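Local structure of lantibiotic dehydratase (Microbispora corallina, 5EHK) at residues A[997-1010]-A[1095-1107]. The protein probably dehydrates serine and threonine residues of the NAI-107 precursor peptide during lantibiotic biosynthesis, in a tRNA-dependent reaction. Residues are numbered along the deposited sequence; the frame is centred on the assembly and turned at random.
Sequences MSSTGGRRELPPDY and SVLGLARGAVQDN
Arg1003 reaches helix 1090-1109 with both terminal nitrogens. NH2 forms a salt bridge with Asp1106, a nearly straight bond (162°) that meets the syn lone pair of OD1 close to the guanidinium plane. Arg1003 NH1 donates a more bent hydrogen bond to Gln1105 OE1 at 2.8 Å, with the amide turned 46° from the guanidinium. The other end of that amide donates from Gln1105 NE2 to Ser998 OG at 2.7 Å, so Gln1105 bridges two points of the loop and its amide is fixed in rotation; Ser998 OG is also hydrogen-bonded to Ala994 O. Although Arg1003 sets out away from the helix, the bend at chi2 (69°) brings its guanidinium back.

Arg1101 reaches the other way. Gly1001 CA lies over one face of its guanidinium and Gly1098 CA of its own helix over the opposite one, both displaced toward the rim. The loop linking helices 992-997 and 1008-1011 lies along one side of helix 1090-1109 in the largely helical C-terminal region of the dehydratase. The helical residues on either flank of the loop, Met997 and Tyr1010, pack as knobs into holes. Met997 folds back so that CE lies 3.7 Å from Ala1100 CB, among Leu1097, Arg1101 and Val1104; Tyr1010 settles among Leu1099, Gly1102, Ala1103 and Asp1106. Nearer the start of this helix segment, Pro1007, at the N-cap position of helix 1008-1011, sets CD 3.6 Å from Gly1098 CA. Farther out, Trp1017 covers Leu1099 and Ala1103.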
loop_
_atom_site.group_PDB
_atom_site.type_symbol
_atom_site.label_atom_id
_atom_site.label_comp_id
_atom_site.label_asym_id
_atom_site.label_seq_id
_atom_site.Cartn_x
_atom_site.Cartn_y
_atom_site.Cartn_z
ATOM N N MET A 997 20.799 -22.106 -23.842
ATOM C CA MET A 997 21.219 -21.002 -22.992
ATOM C C MET A 997 21.091 -19.649 -23.706
ATOM O O MET A 997 21.064 -18.607 -23.059
ATOM C CB MET A 997 22.654 -21.196 -22.489
ATOM C CG MET A 997 22.831 -22.341 -21.510
ATOM S SD MET A 997 21.658 -22.318 -20.136
ATOM C CE MET A 997 21.959 -20.718 -19.384
ATOM N N SER A 998 20.991 -19.649 -25.031
ATOM C CA SER A 998 20.896 -18.379 -25.745
ATOM C C SER A 998 19.492 -17.790 -25.691
ATOM O O SER A 998 19.315 -16.576 -25.889
ATOM C CB SER A 998 21.408 -18.483 -27.187
ATOM O OG SER A 998 22.786 -18.813 -27.216
ATOM N N SER A 999 18.500 -18.645 -25.440
ATOM C CA SER A 999 17.097 -18.213 -25.413
ATOM C C SER A 999 16.780 -17.587 -24.055
ATOM O O SER A 999 15.652 -17.167 -23.775
ATOM C CB SER A 999 16.166 -19.397 -25.635
ATOM O OG SER A 999 16.398 -20.377 -24.646
ATOM N N THR A 1000 17.809 -17.522 -23.227
ATOM C CA THR A 1000 17.672 -17.210 -21.824
ATOM C C THR A 1000 18.017 -15.753 -21.476
ATOM O O THR A 1000 17.762 -15.299 -20.361
ATOM C CB THR A 1000 18.505 -18.215 -21.023
ATOM O OG1 THR A 1000 17.701 -18.800 -19.996
ATOM C CG2 THR A 1000 19.768 -17.584 -20.451
ATOM N N GLY A 1001 18.590 -15.017 -22.426
ATOM C CA GLY A 1001 18.908 -13.619 -22.192
ATOM C C GLY A 1001 19.566 -12.862 -23.338
ATOM O O GLY A 1001 20.103 -13.454 -24.277
ATOM N N GLY A 1002 19.495 -11.534 -23.258
ATOM C CA GLY A 1002 20.154 -10.653 -24.202
ATOM C C GLY A 1002 21.629 -10.672 -23.879
ATOM O O GLY A 1002 21.998 -10.840 -22.719
ATOM N N ARG A 1003 22.474 -10.513 -24.892
ATOM C CA ARG A 1003 23.915 -10.568 -24.678
ATOM C C ARG A 1003 24.399 -9.509 -23.690
ATOM O O ARG A 1003 25.345 -9.738 -22.938
ATOM C CB ARG A 1003 24.662 -10.453 -26.013
ATOM C CG ARG A 1003 26.184 -10.503 -25.892
ATOM C CD ARG A 1003 26.682 -11.882 -25.485
ATOM N NE ARG A 1003 28.140 -11.954 -25.417
ATOM C CZ ARG A 1003 28.814 -13.049 -25.071
ATOM N NH1 ARG A 1003 28.155 -14.158 -24.750
ATOM N NH2 ARG A 1003 30.144 -13.043 -25.049
ATOM N N ARG A 1004 23.713 -8.372 -23.664
ATOM C CA ARG A 1004 24.077 -7.253 -22.795
ATOM C C ARG A 1004 23.679 -7.483 -21.341
ATOM O O ARG A 1004 24.232 -6.855 -20.434
ATOM C CB ARG A 1004 23.474 -5.947 -23.311
ATOM C CG ARG A 1004 21.960 -5.912 -23.314
ATOM C CD ARG A 1004 21.489 -4.635 -23.956
ATOM N NE ARG A 1004 22.050 -4.511 -25.299
ATOM C CZ ARG A 1004 21.483 -4.981 -26.404
ATOM N NH1 ARG A 1004 20.308 -5.600 -26.342
ATOM N NH2 ARG A 1004 22.090 -4.816 -27.577
ATOM N N GLU A 1005 22.718 -8.382 -21.123
ATOM C CA GLU A 1005 22.199 -8.654 -19.783
ATOM C C GLU A 1005 23.134 -9.579 -18.999
ATOM O O GLU A 1005 22.783 -10.033 -17.908
ATOM C CB GLU A 1005 20.834 -9.348 -19.882
ATOM C CG GLU A 1005 19.720 -8.564 -20.561
ATOM C CD GLU A 1005 18.390 -9.330 -20.566
ATOM O OE1 GLU A 1005 18.374 -10.526 -20.185
ATOM O OE2 GLU A 1005 17.355 -8.732 -20.941
ATOM N N LEU A 1006 24.309 -9.867 -19.557
ATOM C CA LEU A 1006 25.321 -10.645 -18.850
ATOM C C LEU A 1006 25.669 -9.983 -17.538
ATOM O O LEU A 1006 25.823 -8.776 -17.475
ATOM C CB LEU A 1006 26.587 -10.816 -19.684
ATOM C CG LEU A 1006 26.749 -12.106 -20.484
ATOM C CD1 LEU A 1006 25.439 -12.520 -21.144
ATOM C CD2 LEU A 1006 27.843 -11.930 -21.519
ATOM N N PRO A 1007 25.814 -10.778 -16.482
ATOM C CA PRO A 1007 26.033 -10.160 -15.175
ATOM C C PRO A 1007 27.448 -9.638 -15.049
ATOM O O PRO A 1007 28.346 -10.164 -15.694
ATOM C CB PRO A 1007 25.811 -11.320 -14.208
ATOM C CG PRO A 1007 26.200 -12.545 -15.004
ATOM C CD PRO A 1007 25.787 -12.252 -16.422
ATOM N N PRO A 1008 27.627 -8.567 -14.271
ATOM C CA PRO A 1008 28.929 -8.012 -13.903
ATOM C C PRO A 1008 29.966 -9.097 -13.628
ATOM O O PRO A 1008 30.969 -9.164 -14.342
ATOM C CB PRO A 1008 28.615 -7.236 -12.622
ATOM C CG PRO A 1008 27.138 -6.871 -12.739
ATOM C CD PRO A 1008 26.536 -7.660 -13.884
ATOM N N ASP A 1009 29.692 -9.955 -12.646
ATOM C CA ASP A 1009 30.614 -11.014 -12.214
ATOM C C ASP A 1009 31.145 -11.874 -13.363
ATOM O O ASP A 1009 32.209 -12.488 -13.251
ATOM C CB ASP A 1009 29.891 -11.933 -11.233
ATOM C CG ASP A 1009 29.423 -11.213 -10.002
ATOM O OD1 ASP A 1009 30.277 -10.681 -9.255
ATOM O OD2 ASP A 1009 28.189 -11.111 -9.835
ATOM N N TYR A 1010 30.399 -11.927 -14.462
ATOM C CA TYR A 1010 30.863 -12.637 -15.639
ATOM C C TYR A 1010 31.798 -11.789 -16.507
ATOM O O TYR A 1010 32.882 -12.238 -16.882
ATOM C CB TYR A 1010 29.696 -13.200 -16.471
ATOM C CG TYR A 1010 30.197 -13.883 -17.717
ATOM C CD1 TYR A 1010 30.865 -15.099 -17.642
ATOM C CD2 TYR A 1010 30.038 -13.299 -18.965
ATOM C CE1 TYR A 1010 31.360 -15.719 -18.772
ATOM C CE2 TYR A 1010 30.522 -13.913 -20.104
ATOM C CZ TYR A 1010 31.182 -15.123 -20.001
ATOM O OH TYR A 1010 31.669 -15.743 -21.128
ATOM N N SER A 1095 21.233 -13.479 -13.055
ATOM C CA SER A 1095 22.685 -13.507 -12.951
ATOM C C SER A 1095 23.195 -14.916 -13.204
ATOM O O SER A 1095 23.965 -15.144 -14.141
ATOM C CB SER A 1095 23.158 -13.026 -11.586
ATOM O OG SER A 1095 22.635 -11.735 -11.314
ATOM N N VAL A 1096 22.722 -15.865 -12.397
ATOM C CA VAL A 1096 23.213 -17.231 -12.472
ATOM C C VAL A 1096 23.008 -17.798 -13.870
ATOM O O VAL A 1096 23.880 -18.521 -14.371
ATOM C CB VAL A 1096 22.552 -18.153 -11.421
ATOM C CG1 VAL A 1096 23.112 -19.563 -11.529
ATOM C CG2 VAL A 1096 22.801 -17.619 -10.026
ATOM N N LEU A 1097 21.894 -17.459 -14.521
ATOM C CA LEU A 1097 21.703 -17.954 -15.886
ATOM C C LEU A 1097 22.643 -17.249 -16.852
ATOM O O LEU A 1097 23.105 -17.845 -17.820
ATOM C CB LEU A 1097 20.249 -17.872 -16.365
ATOM C CG LEU A 1097 19.274 -18.975 -15.917
ATOM C CD1 LEU A 1097 17.927 -18.795 -16.591
ATOM C CD2 LEU A 1097 19.796 -20.364 -16.174
ATOM N N GLY A 1098 22.915 -15.977 -16.579
ATOM C CA GLY A 1098 23.852 -15.198 -17.367
ATOM C C GLY A 1098 25.218 -15.852 -17.405
ATOM O O GLY A 1098 25.748 -16.122 -18.482
ATOM N N LEU A 1099 25.784 -16.087 -16.222
ATOM C CA LEU A 1099 27.065 -16.768 -16.083
ATOM C C LEU A 1099 27.175 -17.954 -17.021
ATOM O O LEU A 1099 28.157 -18.098 -17.741
ATOM C CB LEU A 1099 27.299 -17.246 -14.646
ATOM C CG LEU A 1099 27.863 -16.331 -13.557
ATOM C CD1 LEU A 1099 26.825 -15.420 -12.939
ATOM C CD2 LEU A 1099 28.482 -17.199 -12.489
ATOM N N ALA A 1100 26.165 -18.807 -17.008
ATOM C CA ALA A 1100 26.193 -20.002 -17.819
ATOM C C ALA A 1100 26.041 -19.632 -19.285
ATOM O O ALA A 1100 26.701 -20.217 -20.148
ATOM C CB ALA A 1100 25.088 -20.948 -17.387
ATOM N N ARG A 1101 25.172 -18.656 -19.554
ATOM C CA ARG A 1101 24.909 -18.201 -20.921
ATOM C C ARG A 1101 26.167 -17.658 -21.585
ATOM O O ARG A 1101 26.531 -18.090 -22.683
ATOM C CB ARG A 1101 23.777 -17.184 -20.956
ATOM C CG ARG A 1101 23.406 -16.725 -22.342
ATOM C CD ARG A 1101 22.258 -15.715 -22.296
ATOM N NE ARG A 1101 22.558 -14.471 -21.583
ATOM C CZ ARG A 1101 21.939 -14.060 -20.478
ATOM N NH1 ARG A 1101 20.990 -14.793 -19.923
ATOM N NH2 ARG A 1101 22.274 -12.904 -19.923
ATOM N N GLY A 1102 26.815 -16.706 -20.913
ATOM C CA GLY A 1102 28.093 -16.180 -21.359
ATOM C C GLY A 1102 29.107 -17.288 -21.612
ATOM O O GLY A 1102 29.605 -17.422 -22.728
ATOM N N ALA A 1103 29.378 -18.103 -20.590
ATOM C CA ALA A 1103 30.385 -19.177 -20.664
ATOM C C ALA A 1103 30.240 -20.116 -21.871
ATOM O O ALA A 1103 31.219 -20.395 -22.568
ATOM C CB ALA A 1103 30.421 -19.988 -19.363
ATOM N N VAL A 1104 29.037 -20.635 -22.093
ATOM C CA VAL A 1104 28.848 -21.579 -23.180
ATOM C C VAL A 1104 28.810 -20.875 -24.537
ATOM O O VAL A 1104 29.145 -21.475 -25.550
ATOM C CB VAL A 1104 27.615 -22.481 -22.986
ATOM C CG1 VAL A 1104 27.698 -23.196 -21.643
ATOM C CG2 VAL A 1104 26.339 -21.682 -23.132
ATOM N N GLN A 1105 28.393 -19.614 -24.562
ATOM C CA GLN A 1105 28.450 -18.838 -25.797
ATOM C C GLN A 1105 29.894 -18.542 -26.208
ATOM O O GLN A 1105 30.264 -18.717 -27.370
ATOM C CB GLN A 1105 27.614 -17.556 -25.704
ATOM C CG GLN A 1105 26.134 -17.766 -26.037
ATOM C CD GLN A 1105 25.289 -16.516 -25.844
ATOM O OE1 GLN A 1105 25.714 -15.546 -25.204
ATOM N NE2 GLN A 1105 24.081 -16.533 -26.404
ATOM N N ASP A 1106 30.697 -18.081 -25.252
ATOM C CA ASP A 1106 32.107 -17.798 -25.507
ATOM C C ASP A 1106 32.900 -19.050 -25.874
ATOM O O ASP A 1106 33.773 -18.995 -26.735
ATOM C CB ASP A 1106 32.773 -17.123 -24.303
ATOM C CG ASP A 1106 32.256 -15.720 -24.057
ATOM O OD1 ASP A 1106 31.427 -15.230 -24.863
ATOM O OD2 ASP A 1106 32.688 -15.107 -23.053
ATOM N N ASN A 1107 32.606 -20.175 -25.227
ATOM C CA ASN A 1107 33.260 -21.432 -25.592
ATOM C C ASN A 1107 32.944 -21.837 -27.019
ATOM O O ASN A 1107 33.726 -22.513 -27.663
ATOM C CB ASN A 1107 32.905 -22.574 -24.627
ATOM C CG ASN A 1107 33.504 -22.389 -23.237
ATOM O OD1 ASN A 1107 34.460 -21.640 -23.037
ATOM N ND2 ASN A 1107 32.945 -23.092 -22.270
#